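Local coordinates for protein phenylalanine--tRNA ligase beta subunit (Pyrococcus horikoshii, PDB 2CXI) that forms, with the alpha subunit, the tetrameric enzyme that charges tRNA(Phe) with phenylalanine using ATP, its N-terminal fragment here including the amino acid-editing domain, at residues K164-P167 / E172-T175; L201-D204 / N208-S211. All coordinates share one frame; numbering follows the deposited sequence.

In the fold
Both contacts are short antiparallel hairpins in the B3/4 domain, the amino acid-editing part of this subunit, and they follow one another in series along the chain. The centres of contact 1 and contact 2 lie about 11 Å apart, on the same side of the chain's centre, and the two meet through the Phe165 ring of contact 1. Phe165 CG packs 3.6 Å from Val209 CG1 of contact 2, while Phe165 CE1 comes within 4.1 Å of Leu201 CD1. Contact 2 belongs to the large mixed sheet and is buried; contact 1 is a small, partly exposed two-stranded sheet beside it. Both lie away from the predicted magnesium-binding residues Asp331, Asp337, Glu340 and Asp341.

Contact 1: residues K164-P167 / E172-T175; sequences KFAP and EEMT
Glu173 sets its CG beside its own backbone N (chi1 -64°) and runs extended from there, which lays the side chain across the backbone of Phe165 and Ala166. Its CG comes 3.8 Å from Ala166 N, and the carboxylate ends over the start of strand 164-165. There OE2 takes hydrogen bonds from two waters. One water also donates to Lys164 O, at 2.8 Å; the other accepts from Ala166 N, 2.9 Å away. A long acidic residue suits this solvent-facing edge, since it collects water that satisfies backbone groups the two strands do not pair with each other. Lys164 follows the neighbouring strand with its aliphatic part, CG lying 4.2 Å from Thr175 CG2, and its bent end then leads away. Its NZ stays 5.5 Å from Glu173 OE1, so any attraction between these opposite charges acts at a distance.

Phe165 and Met174, a selenomethionine here, form the hydrogen-bonded pair. Met174 N donates to Phe165 O at 3.0 Å, nearly straight at the hydrogen but from above the carbonyl plane; the return bond from Phe165 N to Met174 O is 3.2 Å. Beyond the pair, Ala166 brings its small CB to within 3.6 Å of Glu172 O. The apolar Phe165, Pro167 and Met174 side chains rest on Ile179 of helix 176-182. Thr175 is that helix's N-cap: its side chain caps a backbone N just beyond, while its N bonds Glu178 OE1, consistent with a capping box. The whole is a two-stranded antiparallel hairpin leading directly into a helix, within the B3/4 domain.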
loop_
_atom_site.group_PDB
_atom_site.type_symbol
_atom_site.label_atom_id
_atom_site.label_comp_id
_atom_site.label_asym_id
_atom_site.label_seq_id
_atom_site.Cartn_x
_atom_site.Cartn_y
_atom_site.Cartn_z
ATOM N N LYS A 164 -13.731 -9.755 20.747
ATOM C CA LYS A 164 -13.047 -9.823 22.033
ATOM C C LYS A 164 -11.856 -8.879 22.102
ATOM O O LYS A 164 -11.180 -8.644 21.105
ATOM C CB LYS A 164 -12.510 -11.250 22.291
ATOM C CG LYS A 164 -13.560 -12.337 22.408
ATOM C CD LYS A 164 -12.893 -13.577 23.097
ATOM C CE LYS A 164 -13.500 -14.892 22.626
ATOM N NZ LYS A 164 -12.525 -16.028 22.835
ATOM N N PHE A 165 -11.584 -8.388 23.313
ATOM C CA PHE A 165 -10.295 -7.776 23.666
ATOM C C PHE A 165 -10.233 -7.715 25.193
ATOM O O PHE A 165 -11.250 -7.918 25.856
ATOM C CB PHE A 165 -10.124 -6.382 23.002
ATOM C CG PHE A 165 -10.937 -5.242 23.658
ATOM C CD1 PHE A 165 -12.295 -5.059 23.358
ATOM C CD2 PHE A 165 -10.295 -4.302 24.486
ATOM C CE1 PHE A 165 -13.044 -3.990 23.928
ATOM C CE2 PHE A 165 -11.012 -3.252 25.092
ATOM C CZ PHE A 165 -12.412 -3.082 24.796
ATOM N N ALA A 166 -9.048 -7.443 25.737
ATOM C CA ALA A 166 -8.840 -7.350 27.180
ATOM C C ALA A 166 -9.009 -5.894 27.560
ATOM O O ALA A 166 -8.159 -5.059 27.177
ATOM C CB ALA A 166 -7.415 -7.824 27.559
ATOM N N PRO A 167 -10.082 -5.574 28.289
ATOM C CA PRO A 167 -10.303 -4.176 28.698
ATOM C C PRO A 167 -9.329 -3.805 29.817
ATOM O O PRO A 167 -8.768 -4.694 30.477
ATOM C CB PRO A 167 -11.774 -4.157 29.148
ATOM C CG PRO A 167 -12.009 -5.594 29.705
ATOM C CD PRO A 167 -11.126 -6.491 28.819
ATOM N N GLU A 172 -6.990 -10.851 30.405
ATOM C CA GLU A 172 -7.555 -11.799 29.450
ATOM C C GLU A 172 -8.657 -11.136 28.629
ATOM O O GLU A 172 -9.421 -10.341 29.154
ATOM C CB GLU A 172 -8.156 -13.032 30.200
ATOM C CG GLU A 172 -8.679 -14.137 29.285
ATOM C CD GLU A 172 -7.567 -14.654 28.373
ATOM O OE1 GLU A 172 -7.509 -14.259 27.176
ATOM O OE2 GLU A 172 -6.693 -15.387 28.859
ATOM N N GLU A 173 -8.776 -11.529 27.370
ATOM C CA GLU A 173 -9.837 -11.041 26.499
ATOM C C GLU A 173 -11.221 -11.515 26.935
ATOM O O GLU A 173 -11.371 -12.624 27.484
ATOM C CB GLU A 173 -9.585 -11.512 25.065
ATOM C CG GLU A 173 -8.314 -10.916 24.507
ATOM C CD GLU A 173 -8.185 -11.075 23.015
ATOM O OE1 GLU A 173 -8.734 -12.087 22.483
ATOM O OE2 GLU A 173 -7.538 -10.174 22.393
HETATM N N MSE A 174 -12.219 -10.661 26.696
HETATM C CA MSE A 174 -13.623 -10.977 26.934
HETATM C C MSE A 174 -14.420 -10.463 25.752
HETATM O O MSE A 174 -13.986 -9.514 25.094
HETATM C CB MSE A 174 -14.121 -10.228 28.157
HETATM C CG MSE A 174 -13.564 -10.706 29.456
HETATM SE SE MSE A 174 -14.184 -9.414 30.822
HETATM C CE MSE A 174 -13.763 -10.562 32.415
ATOM N N THR A 175 -15.596 -11.036 25.494
ATOM C CA THR A 175 -16.460 -10.482 24.459
ATOM C C THR A 175 -16.923 -9.079 24.862
ATOM O O THR A 175 -16.943 -8.710 26.056
ATOM C CB THR A 175 -17.718 -11.351 24.176
ATOM O OG1 THR A 175 -18.603 -11.258 25.286
ATOM C CG2 THR A 175 -17.388 -12.829 24.063
HETATM O O HOH W 1 -8.496 -8.442 20.482
HETATM O O HOH W 2 -6.801 -7.776 23.994
#

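Contact 2: residues L201-D204 / N208-S211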
loop_
_atom_site.group_PDB
_atom_site.type_symbol
_atom_site.label_atom_id
_atom_site.label_comp_id
_atom_site.label_asym_id
_atom_site.label_seq_id
_atom_site.Cartn_x
_atom_site.Cartn_y
_atom_site.Cartn_z
ATOM N N LEU A 201 -16.138 0.109 17.990
ATOM C CA LEU A 201 -14.823 -0.381 18.334
ATOM C C LEU A 201 -13.773 0.455 17.577
ATOM O O LEU A 201 -13.935 0.749 16.396
ATOM C CB LEU A 201 -14.716 -1.872 17.963
ATOM C CG LEU A 201 -13.830 -2.743 18.841
ATOM C CD1 LEU A 201 -14.359 -2.724 20.286
ATOM C CD2 LEU A 201 -13.836 -4.185 18.283
ATOM N N LEU A 202 -12.719 0.837 18.280
ATOM C CA LEU A 202 -11.575 1.530 17.670
ATOM C C LEU A 202 -10.411 0.529 17.579
ATOM O O LEU A 202 -9.936 0.060 18.595
ATOM C CB LEU A 202 -11.170 2.721 18.557
ATOM C CG LEU A 202 -10.132 3.709 17.994
ATOM C CD1 LEU A 202 -10.541 4.353 16.582
ATOM C CD2 LEU A 202 -9.762 4.766 19.076
ATOM N N ILE A 203 -9.981 0.205 16.365
ATOM C CA ILE A 203 -9.109 -0.951 16.129
ATOM C C ILE A 203 -8.048 -0.613 15.089
ATOM O O ILE A 203 -8.308 0.198 14.152
ATOM C CB ILE A 203 -9.979 -2.205 15.726
ATOM C CG1 ILE A 203 -9.101 -3.461 15.579
ATOM C CG2 ILE A 203 -10.684 -2.030 14.431
ATOM C CD1 ILE A 203 -9.909 -4.784 15.677
ATOM N N ASP A 204 -6.844 -1.156 15.243
ATOM C CA ASP A 204 -5.814 -0.770 14.310
ATOM C C ASP A 204 -5.725 -1.805 13.180
ATOM O O ASP A 204 -6.535 -2.754 13.122
ATOM C CB ASP A 204 -4.462 -0.444 14.972
ATOM C CG ASP A 204 -3.655 -1.696 15.401
ATOM O OD1 ASP A 204 -4.074 -2.846 15.139
ATOM O OD2 ASP A 204 -2.568 -1.586 16.012
ATOM N N ASN A 208 -5.592 -5.005 16.525
ATOM C CA ASN A 208 -5.465 -4.653 17.948
ATOM C C ASN A 208 -6.454 -3.567 18.317
ATOM O O ASN A 208 -6.470 -2.481 17.721
ATOM C CB ASN A 208 -4.039 -4.216 18.291
ATOM C CG ASN A 208 -3.031 -5.251 17.864
ATOM O OD1 ASN A 208 -2.941 -6.329 18.457
ATOM N ND2 ASN A 208 -2.338 -4.971 16.780
ATOM N N VAL A 209 -7.268 -3.885 19.310
ATOM C CA VAL A 209 -8.337 -2.981 19.748
ATOM C C VAL A 209 -7.762 -1.972 20.712
ATOM O O VAL A 209 -7.272 -2.324 21.821
ATOM C CB VAL A 209 -9.498 -3.761 20.425
ATOM C CG1 VAL A 209 -10.552 -2.790 21.010
ATOM C CG2 VAL A 209 -10.128 -4.745 19.452
ATOM N N LEU A 210 -7.840 -0.715 20.281
ATOM C CA LEU A 210 -7.546 0.438 21.118
ATOM C C LEU A 210 -8.558 0.622 22.243
ATOM O O LEU A 210 -8.162 0.786 23.398
ATOM C CB LEU A 210 -7.483 1.716 20.253
ATOM C CG LEU A 210 -6.172 1.988 19.532
ATOM C CD1 LEU A 210 -6.025 0.989 18.340
ATOM C CD2 LEU A 210 -6.213 3.451 19.042
ATOM N N SER A 211 -9.851 0.603 21.906
ATOM C CA SER A 211 -10.896 0.888 22.879
ATOM C C SER A 211 -12.256 0.487 22.323
ATOM O O SER A 211 -12.395 0.200 21.120
ATOM C CB SER A 211 -10.884 2.401 23.196
ATOM O OG SER A 211 -11.380 3.144 22.068
#
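Leu202 faces both Leu210 and Ser211, a classic beta bulge in the antiparallel hairpin of strands 199-204 and 209-212. The extra residue is Leu210, whose helix-like backbone (psi -50°) shifts the register by one between Leu202 and Ile203.

Among backbone bonds, Leu202 N to Ser211 O is strong and almost straight, at 2.9 Å. Leu202 O accepts two weak bonds in return, from Leu210 N and Ser211 N, the mark of the bulge. Asp204 N reaches Asn208 O at 2.8 Å and closes the turn end.

Apolar contacts occupy both faces. Val209 splits its branches: CG1 touches Leu201 CD1 at 3.9 Å, while CG2 meets Ile203 CD1 at 3.8 Å, a fit for a beta-branched residue in a strand. On the face of Leu202 and Ser211, Leu202 CD2 packs 3.8 Å from Leu210 CD2, and these leucines also touch Phe145 of strand 140-146. Ser211, being small, lets Leu202 CB pack 3.5 Å from its OG.

Polar side chains join at the turn. Asp204 holds CG between its backbone N and carbonyl carbon (chi1 77°), which brings the carboxylate up to Asn208; OD1 also accepts from Glu206 N and OD2 from Lys151 N. An alanine here has no carboxylate, so Asn208 N and ND2 would be likely to go without their shared acceptor, leaving the amide freer to turn. The carboxylate and amide planes stand 81° apart. Asn208 ND2 approaches the syn lone pair of Asp204 OD1 at 3.2 Å. Asn208 N meets the same Asp204 OD1 at 3.0 Å, from above the carboxylate plane.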